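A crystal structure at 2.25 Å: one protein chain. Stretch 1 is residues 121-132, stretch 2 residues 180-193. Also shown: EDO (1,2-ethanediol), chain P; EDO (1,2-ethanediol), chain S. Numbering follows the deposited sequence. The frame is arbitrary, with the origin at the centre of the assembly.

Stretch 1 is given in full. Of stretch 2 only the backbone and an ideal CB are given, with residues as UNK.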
ATOM      1  N   TYR A 121      -3.080  -8.201 -17.484  1.00 21.90           N
ATOM      2  CA  TYR A 121      -3.978  -7.977 -18.591  1.00 21.68           C
ATOM      3  C   TYR A 121      -5.429  -8.195 -18.183  1.00 21.37           C
ATOM      4  O   TYR A 121      -5.926  -9.328 -18.064  1.00 22.36           O
ATOM      5  CB  TYR A 121      -3.605  -8.882 -19.747  1.00 22.35           C
ATOM      6  CG  TYR A 121      -2.170  -8.709 -20.167  1.00 22.75           C
ATOM      7  CD1 TYR A 121      -1.819  -7.707 -21.038  1.00 23.83           C
ATOM      8  CD2 TYR A 121      -1.167  -9.509 -19.663  1.00 22.61           C
ATOM      9  CE1 TYR A 121      -0.521  -7.519 -21.421  1.00 24.46           C
ATOM     10  CE2 TYR A 121       0.139  -9.343 -20.052  1.00 23.43           C
ATOM     11  CZ  TYR A 121       0.455  -8.355 -20.953  1.00 24.12           C
ATOM     12  OH  TYR A 121       1.743  -8.131 -21.383  1.00 25.78           O
ATOM     13  N   ASN A 122      -6.122  -7.092 -17.970  1.00 20.82           N
ATOM     14  CA  ASN A 122      -7.534  -7.117 -17.531  1.00 21.00           C
ATOM     15  C   ASN A 122      -8.149  -5.739 -17.773  1.00 19.84           C
ATOM     16  O   ASN A 122      -7.669  -4.741 -17.236  1.00 19.46           O
ATOM     17  CB  ASN A 122      -7.621  -7.479 -16.034  1.00 21.10           C
ATOM     18  CG  ASN A 122      -9.062  -7.738 -15.549  1.00 22.03           C
ATOM     19  OD1 ASN A 122     -10.067  -7.341 -16.189  1.00 21.96           O
ATOM     20  ND2 ASN A 122      -9.166  -8.421 -14.390  1.00 22.10           N
ATOM     21  N   VAL A 123      -9.184  -5.675 -18.595  1.00 19.60           N
ATOM     22  CA  VAL A 123      -9.793  -4.344 -18.890  1.00 19.92           C
ATOM     23  C   VAL A 123     -10.760  -3.836 -17.792  1.00 20.10           C
ATOM     24  O   VAL A 123     -11.146  -2.670 -17.795  1.00 20.98           O
ATOM     25  CB  VAL A 123     -10.493  -4.347 -20.270  1.00 19.57           C
ATOM     26  CG1 VAL A 123      -9.503  -4.789 -21.341  1.00 19.21           C
ATOM     27  CG2 VAL A 123     -11.721  -5.264 -20.248  1.00 19.74           C
ATOM     28  N   ALA A 124     -11.115  -4.690 -16.847  1.00 20.23           N
ATOM     29  CA  ALA A 124     -12.252  -4.419 -15.945  1.00 20.96           C
ATOM     30  C   ALA A 124     -12.036  -3.131 -15.137  1.00 20.98           C
ATOM     31  O   ALA A 124     -12.940  -2.265 -15.062  1.00 21.68           O
ATOM     32  CB  ALA A 124     -12.510  -5.627 -15.016  1.00 20.30           C
ATOM     33  N   GLY A 125     -10.823  -2.996 -14.596  1.00 20.64           N
ATOM     34  CA  GLY A 125     -10.412  -1.889 -13.755  1.00 20.20           C
ATOM     35  C   GLY A 125     -10.675  -0.506 -14.345  1.00 20.64           C
ATOM     36  O   GLY A 125     -11.259   0.372 -13.696  1.00 21.09           O
ATOM     37  N   GLY A 126     -10.253  -0.303 -15.570  1.00 20.02           N
ATOM     38  CA  GLY A 126     -10.447   0.995 -16.218  1.00 20.38           C
ATOM     39  C   GLY A 126     -11.931   1.312 -16.439  1.00 20.31           C
ATOM     40  O   GLY A 126     -12.384   2.454 -16.255  1.00 19.33           O
ATOM     41  N   PHE A 127     -12.687   0.278 -16.809  1.00 20.12           N
ATOM     42  CA  PHE A 127     -14.109   0.432 -17.014  1.00 20.19           C
ATOM     43  C   PHE A 127     -14.817   0.730 -15.703  1.00 20.81           C
ATOM     44  O   PHE A 127     -15.668   1.596 -15.680  1.00 20.93           O
ATOM     45  CB  PHE A 127     -14.713  -0.791 -17.722  1.00 19.90           C
ATOM     46  CG  PHE A 127     -14.473  -0.789 -19.210  1.00 19.84           C
ATOM     47  CD1 PHE A 127     -15.346  -0.137 -20.052  1.00 19.75           C
ATOM     48  CD2 PHE A 127     -13.375  -1.430 -19.755  1.00 19.32           C
ATOM     49  CE1 PHE A 127     -15.139  -0.132 -21.417  1.00 20.24           C
ATOM     50  CE2 PHE A 127     -13.166  -1.442 -21.123  1.00 19.59           C
ATOM     51  CZ  PHE A 127     -14.039  -0.787 -21.955  1.00 20.02           C
ATOM     52  N   ALA A 128     -14.453   0.046 -14.615  1.00 21.28           N
ATOM     53  CA  ALA A 128     -15.096   0.286 -13.304  1.00 21.76           C
ATOM     54  C   ALA A 128     -14.847   1.719 -12.840  1.00 22.95           C
ATOM     55  O   ALA A 128     -15.762   2.354 -12.332  1.00 23.71           O
ATOM     56  CB  ALA A 128     -14.626  -0.739 -12.251  1.00 20.66           C
ATOM     57  N   GLN A 129     -13.638   2.245 -13.047  1.00 24.27           N
ATOM     58  CA  GLN A 129     -13.353   3.632 -12.673  1.00 26.68           C
ATOM     59  C   GLN A 129     -14.224   4.615 -13.423  1.00 25.72           C
ATOM     60  O   GLN A 129     -14.525   5.667 -12.886  1.00 28.02           O
ATOM     61  CB  GLN A 129     -11.928   4.085 -12.980  1.00 28.76           C
ATOM     62  CG  GLN A 129     -10.833   3.387 -12.225  1.00 33.00           C
ATOM     63  CD  GLN A 129     -10.770   3.727 -10.742  1.00 36.12           C
ATOM     64  OE1 GLN A 129     -10.643   4.893 -10.340  1.00 40.72           O
ATOM     65  NE2 GLN A 129     -10.794   2.689  -9.923  1.00 36.82           N
ATOM     66  N   ILE A 130     -14.535   4.352 -14.684  1.00 24.06           N
ATOM     67  CA  ILE A 130     -15.389   5.275 -15.436  1.00 23.22           C
ATOM     68  C   ILE A 130     -16.833   5.142 -14.924  1.00 23.40           C
ATOM     69  O   ILE A 130     -17.448   6.121 -14.556  1.00 22.08           O
ATOM     70  CB  ILE A 130     -15.314   5.015 -16.941  1.00 23.01           C
ATOM     71  CG1 ILE A 130     -13.917   5.401 -17.482  1.00 23.33           C
ATOM     72  CG2 ILE A 130     -16.376   5.808 -17.666  1.00 23.81           C
ATOM     73  CD1 ILE A 130     -13.447   4.663 -18.744  1.00 22.49           C
ATOM     74  N   ILE A 131     -17.327   3.910 -14.841  1.00 23.79           N
ATOM     75  CA  ILE A 131     -18.737   3.638 -14.609  1.00 24.88           C
ATOM     76  C   ILE A 131     -19.175   4.002 -13.188  1.00 25.90           C
ATOM     77  O   ILE A 131     -20.248   4.575 -12.977  1.00 27.50           O
ATOM     78  CB  ILE A 131     -19.042   2.133 -14.869  1.00 25.48           C
ATOM     79  CG1 ILE A 131     -18.845   1.797 -16.367  1.00 25.23           C
ATOM     80  CG2 ILE A 131     -20.476   1.758 -14.428  1.00 25.88           C
ATOM     81  CD1 ILE A 131     -18.723   0.298 -16.670  1.00 25.19           C
ATOM     82  N   ASN A 132     -18.322   3.700 -12.227  1.00 26.52           N
ATOM     83  CA  ASN A 132     -18.685   3.807 -10.835  1.00 28.08           C
ATOM     84  C   ASN A 132     -18.648   5.224 -10.225  1.00 28.81           C
ATOM     85  O   ASN A 132     -18.953   5.361  -9.061  1.00 32.06           O
ATOM     86  CB  ASN A 132     -17.890   2.790 -10.004  1.00 27.19           C
ATOM     87  CG  ASN A 132     -18.234   1.353 -10.365  1.00 27.17           C
ATOM     88  OD1 ASN A 132     -19.238   1.081 -11.002  1.00 28.10           O
ATOM     89  ND2 ASN A 132     -17.406   0.429  -9.946  1.00 27.61           N
ATOM     90  N   UNK A 180     -14.201 -11.750 -12.970  1.00 30.62           N
ATOM     91  CA  UNK A 180     -14.829 -10.604 -12.314  1.00 29.68           C
ATOM     92  C   UNK A 180     -15.158  -9.481 -13.277  1.00 30.05           C
ATOM     93  O   UNK A 180     -15.951  -8.603 -12.947  1.00 30.33           O
ATOM     94  CB  UNK A 180     -13.917 -10.071 -11.207  1.00 29.68           C
ATOM     95  N   UNK A 181     -14.590  -9.496 -14.488  1.00 29.89           N
ATOM     96  CA  UNK A 181     -14.952  -8.470 -15.480  1.00 29.49           C
ATOM     97  C   UNK A 181     -16.484  -8.421 -15.709  1.00 29.94           C
ATOM     98  O   UNK A 181     -17.021  -7.343 -15.990  1.00 28.74           O
ATOM     99  CB  UNK A 181     -14.233  -8.746 -16.802  1.00 29.49           C
ATOM    100  N   UNK A 182     -17.177  -9.556 -15.551  1.00 29.66           N
ATOM    101  CA  UNK A 182     -18.622  -9.594 -15.744  1.00 30.85           C
ATOM    102  C   UNK A 182     -19.456  -8.948 -14.662  1.00 31.45           C
ATOM    103  O   UNK A 182     -20.634  -8.756 -14.853  1.00 34.29           O
ATOM    104  CB  UNK A 182     -19.065 -11.052 -15.884  1.00 30.85           C
ATOM    105  N   UNK A 183     -18.862  -8.561 -13.549  1.00 30.74           N
ATOM    106  CA  UNK A 183     -19.602  -7.734 -12.620  1.00 31.49           C
ATOM    107  C   UNK A 183     -19.596  -6.242 -13.090  1.00 29.62           C
ATOM    108  O   UNK A 183     -20.303  -5.416 -12.542  1.00 28.21           O
ATOM    109  CB  UNK A 183     -19.003  -7.869 -11.219  1.00 31.49           C
ATOM    110  N   UNK A 184     -18.793  -5.930 -14.105  1.00 28.06           N
ATOM    111  CA  UNK A 184     -18.763  -4.615 -14.738  1.00 26.28           C
ATOM    112  C   UNK A 184     -19.531  -4.716 -16.058  1.00 26.83           C
ATOM    113  O   UNK A 184     -20.452  -3.935 -16.305  1.00 27.29           O
ATOM    114  CB  UNK A 184     -17.328  -4.135 -14.963  1.00 26.28           C
ATOM    115  N   UNK A 185     -19.181  -5.699 -16.897  1.00 26.20           N
ATOM    116  CA  UNK A 185     -19.895  -5.952 -18.145  1.00 27.05           C
ATOM    117  C   UNK A 185     -21.149  -6.790 -17.869  1.00 29.07           C
ATOM    118  O   UNK A 185     -21.225  -7.960 -18.244  1.00 27.97           O
ATOM    119  CB  UNK A 185     -18.986  -6.659 -19.152  1.00 27.05           C
ATOM    120  N   UNK A 186     -22.132  -6.132 -17.229  1.00 29.51           N
ATOM    121  CA  UNK A 186     -23.307  -6.768 -16.634  1.00 30.07           C
ATOM    122  C   UNK A 186     -24.641  -6.359 -17.268  1.00 31.40           C
ATOM    123  O   UNK A 186     -24.757  -5.337 -17.992  1.00 30.26           O
ATOM    124  CB  UNK A 186     -23.347  -6.445 -15.139  1.00 30.07           C
ATOM    125  N   UNK A 187     -25.670  -7.130 -16.926  1.00 33.85           N
ATOM    126  CA  UNK A 187     -27.074  -6.794 -17.259  1.00 35.55           C
ATOM    127  C   UNK A 187     -27.420  -5.390 -16.759  1.00 33.32           C
ATOM    128  O   UNK A 187     -28.123  -4.651 -17.450  1.00 32.26           O
ATOM    129  CB  UNK A 187     -28.035  -7.817 -16.650  1.00 35.55           C
ATOM    130  N   UNK A 188     -26.946  -5.044 -15.564  1.00 30.69           N
ATOM    131  CA  UNK A 188     -27.132  -3.709 -15.017  1.00 31.20           C
ATOM    132  C   UNK A 188     -26.506  -2.569 -15.878  1.00 28.33           C
ATOM    133  O   UNK A 188     -27.114  -1.515 -16.050  1.00 26.72           O
ATOM    134  CB  UNK A 188     -26.534  -3.673 -13.609  1.00 31.20           C
ATOM    135  N   UNK A 189     -25.333  -2.796 -16.464  1.00 25.78           N
ATOM    136  CA  UNK A 189     -24.760  -1.795 -17.362  1.00 24.80           C
ATOM    137  C   UNK A 189     -25.639  -1.670 -18.619  1.00 24.71           C
ATOM    138  O   UNK A 189     -25.929  -0.568 -19.082  1.00 24.16           O
ATOM    139  CB  UNK A 189     -23.324  -2.165 -17.738  1.00 24.80           C
ATOM    140  N   UNK A 190     -26.119  -2.787 -19.136  1.00 24.73           N
ATOM    141  CA  UNK A 190     -27.011  -2.722 -20.292  1.00 25.66           C
ATOM    142  C   UNK A 190     -28.303  -1.922 -20.016  1.00 26.17           C
ATOM    143  O   UNK A 190     -28.757  -1.152 -20.878  1.00 25.82           O
ATOM    144  CB  UNK A 190     -27.371  -4.142 -20.734  1.00 25.66           C
ATOM    145  N   UNK A 191     -28.857  -2.082 -18.824  1.00 26.62           N
ATOM    146  CA  UNK A 191     -30.046  -1.362 -18.428  1.00 28.44           C
ATOM    147  C   UNK A 191     -29.752   0.136 -18.338  1.00 27.52           C
ATOM    148  O   UNK A 191     -30.524   0.945 -18.863  1.00 27.23           O
ATOM    149  CB  UNK A 191     -30.572  -1.892 -17.093  1.00 28.44           C
ATOM    150  N   UNK A 192     -28.648   0.515 -17.699  1.00 26.85           N
ATOM    151  CA  UNK A 192     -28.249   1.929 -17.678  1.00 27.10           C
ATOM    152  C   UNK A 192     -28.165   2.498 -19.098  1.00 25.49           C
ATOM    153  O   UNK A 192     -28.635   3.596 -19.350  1.00 24.21           O
ATOM    154  CB  UNK A 192     -26.903   2.092 -16.968  1.00 27.10           C
ATOM    155  N   UNK A 193     -27.550   1.748 -20.012  1.00 23.84           N
ATOM    156  CA  UNK A 193     -27.456   2.213 -21.386  1.00 23.59           C
ATOM    157  C   UNK A 193     -28.857   2.356 -22.020  1.00 24.09           C
ATOM    158  O   UNK A 193     -29.196   3.440 -22.511  1.00 23.60           O
ATOM    159  CB  UNK A 193     -26.594   1.250 -22.205  1.00 23.59           C
TER
HETATM  160  C1  EDO P 600      -6.927  -1.058 -16.945  1.00 37.05           C
HETATM  161  O1  EDO P 600      -8.020  -1.955 -16.683  1.00 32.15           O
HETATM  162  C2  EDO P 600      -6.384  -1.170 -18.384  1.00 36.58           C
HETATM  163  O2  EDO P 600      -7.317  -0.565 -19.278  1.00 32.92           O
HETATM  164  C1  EDO S 603      -4.066  -3.604 -14.610  1.00 52.05           C
HETATM  165  O1  EDO S 603      -4.874  -3.680 -15.802  1.00 53.52           O
HETATM  166  C2  EDO S 603      -3.992  -4.964 -13.893  1.00 47.10           C
HETATM  167  O2  EDO S 603      -5.253  -5.402 -13.362  1.00 40.58           O

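Stretch 1 turns into a helix capped by its own side chain, N122 OD1 accepting from A124 N at 2.9 Å, and offers stretch 2 an apolar flank of V123, A124, F127, A128 and I131.

Position 180 has helical backbone angles and an ideal CB with nothing of stretch 1 within 5.5 Å, so the contact asks little of it. It is G180. At 181 the backbone comes close, its CA 4.9 Å from the CA of A124; the ideal CB, though directed sideways, lies 4.0 Å from A124 CB and 4.4 Å from N122 OD1. A small residue suits so tight an approach. The residue is A181, whose CB packs 3.9 Å from A124 CB.

The CA-to-CB bond of 182 points away from stretch 1, leaving the choice open; F182 makes no contact with it. Position 183 is likewise out of reach, and a polar residue could serve the local turn: S183 donates from OG to G180 O at 2.9 Å.

Position 184 points toward the helix, its ideal CB 4.8 Å from A124 O, 5.0 Å from I131 CD1 and 5.1 Å from F127 CB. Valine, isoleucine or leucine would all be reasonable here. V184 sets CG1 3.6 Å from I131 CD1 and 3.8 Å from F127 CB, while CG2 lies 4.1 Å from A128 CB.

At 185 the CB starts sideways and has nothing of stretch 1 within 5.5 Å, but a long apolar side chain could swing to V123 and the ring of F127. F185 does so with chi1 in m: its edge meets the face of F127 at 66° between planes, with CZ 3.5 Å from F127 CD2, and CE2 lies 4.0 Å from V123 CG2.

Position 186 lies beyond stretch 1, just before a helix, where serine, threonine, aspartate or asparagine commonly cap. S186 OG accepts from the backbone N of 189 at 3.1 Å. Positions 187 and 188 are also out of reach; acidic residues are favoured near a helix N-terminus, and these are D187 and D188.

Position 189 points toward I131, its ideal CB 5.3 Å from I131 CD1, a gap that a medium or large aliphatic side chain can bridge. L189 brings CD1 to 4.0 Å from I131 CD1.

Positions 190 and 191 are out of reach, so the contact does not restrict them; they are L190 and K191. Position 192 points toward stretch 1 from a distance, so only a long side chain would arrive, apolar or polar. Q192 extends NE2 to 4.0 Å from I131 CG2. Position 193 is unrestricted by stretch 1 and is V193.

Stretch 2 (180-193) GAFSVFSDDLLKQV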
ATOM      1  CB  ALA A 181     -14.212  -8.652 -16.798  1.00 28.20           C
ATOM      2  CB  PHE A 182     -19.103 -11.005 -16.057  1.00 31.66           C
ATOM      3  CG  PHE A 182     -18.644 -11.465 -17.402  1.00 32.49           C
ATOM      4  CD1 PHE A 182     -19.152 -10.870 -18.546  1.00 33.23           C
ATOM      5  CD2 PHE A 182     -17.615 -12.388 -17.523  1.00 33.07           C
ATOM      6  CE1 PHE A 182     -18.695 -11.252 -19.806  1.00 35.15           C
ATOM      7  CE2 PHE A 182     -17.171 -12.786 -18.762  1.00 34.37           C
ATOM      8  CZ  PHE A 182     -17.688 -12.206 -19.913  1.00 34.57           C
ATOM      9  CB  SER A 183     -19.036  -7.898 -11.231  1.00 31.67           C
ATOM     10  OG  SER A 183     -17.825  -7.220 -11.185  1.00 34.24           O
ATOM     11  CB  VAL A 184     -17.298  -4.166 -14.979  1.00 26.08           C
ATOM     12  CG1 VAL A 184     -17.236  -2.846 -15.749  1.00 25.46           C
ATOM     13  CG2 VAL A 184     -16.530  -4.073 -13.653  1.00 24.29           C
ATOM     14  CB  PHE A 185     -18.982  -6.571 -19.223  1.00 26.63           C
ATOM     15  CG  PHE A 185     -17.878  -5.648 -19.657  1.00 26.56           C
ATOM     16  CD1 PHE A 185     -18.120  -4.651 -20.582  1.00 28.03           C
ATOM     17  CD2 PHE A 185     -16.625  -5.698 -19.069  1.00 26.55           C
ATOM     18  CE1 PHE A 185     -17.108  -3.753 -20.954  1.00 28.74           C
ATOM     19  CE2 PHE A 185     -15.623  -4.797 -19.417  1.00 26.50           C
ATOM     20  CZ  PHE A 185     -15.861  -3.819 -20.354  1.00 26.25           C
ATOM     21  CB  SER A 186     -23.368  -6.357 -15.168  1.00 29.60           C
ATOM     22  OG  SER A 186     -23.696  -4.963 -15.071  1.00 29.84           O
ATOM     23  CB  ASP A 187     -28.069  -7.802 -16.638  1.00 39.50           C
ATOM     24  CG  ASP A 187     -28.348  -9.034 -17.530  1.00 45.79           C
ATOM     25  OD1 ASP A 187     -28.006  -9.046 -18.747  1.00 50.56           O
ATOM     26  OD2 ASP A 187     -28.955 -10.009 -17.006  1.00 52.47           O
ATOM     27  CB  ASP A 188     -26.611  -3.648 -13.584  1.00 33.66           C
ATOM     28  CG  ASP A 188     -27.495  -4.438 -12.577  1.00 39.23           C
ATOM     29  OD1 ASP A 188     -28.666  -4.850 -12.882  1.00 41.10           O
ATOM     30  OD2 ASP A 188     -26.991  -4.660 -11.438  1.00 46.11           O
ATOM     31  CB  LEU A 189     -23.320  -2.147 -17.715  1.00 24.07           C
ATOM     32  CG  LEU A 189     -22.591  -1.279 -18.735  1.00 24.20           C
ATOM     33  CD1 LEU A 189     -22.438   0.154 -18.197  1.00 22.67           C
ATOM     34  CD2 LEU A 189     -21.250  -1.935 -19.092  1.00 22.91           C
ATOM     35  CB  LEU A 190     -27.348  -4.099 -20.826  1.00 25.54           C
ATOM     36  CG  LEU A 190     -26.169  -4.893 -21.383  1.00 25.90           C
ATOM     37  CD1 LEU A 190     -26.659  -6.305 -21.767  1.00 26.45           C
ATOM     38  CD2 LEU A 190     -25.563  -4.167 -22.581  1.00 25.48           C
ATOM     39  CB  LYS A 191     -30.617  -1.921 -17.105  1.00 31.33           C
ATOM     40  CG  LYS A 191     -31.818  -1.175 -16.491  1.00 34.74           C
ATOM     41  CD  LYS A 191     -32.267  -1.737 -15.115  1.00 37.30           C
ATOM     42  CE  LYS A 191     -32.623  -3.247 -15.140  1.00 40.14           C
ATOM     43  NZ  LYS A 191     -33.020  -3.878 -13.825  1.00 40.89           N
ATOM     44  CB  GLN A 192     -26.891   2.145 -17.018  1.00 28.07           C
ATOM     45  CG  GLN A 192     -26.849   1.933 -15.529  1.00 30.75           C
ATOM     46  CD  GLN A 192     -25.680   2.699 -14.874  1.00 33.30           C
ATOM     47  OE1 GLN A 192     -25.863   3.814 -14.379  1.00 35.08           O
ATOM     48  NE2 GLN A 192     -24.477   2.123 -14.934  1.00 34.63           N
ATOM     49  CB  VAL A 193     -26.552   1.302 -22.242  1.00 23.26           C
ATOM     50  CG1 VAL A 193     -26.687   1.668 -23.719  1.00 23.44           C
ATOM     51  CG2 VAL A 193     -25.101   1.408 -21.759  1.00 22.47           C
TER
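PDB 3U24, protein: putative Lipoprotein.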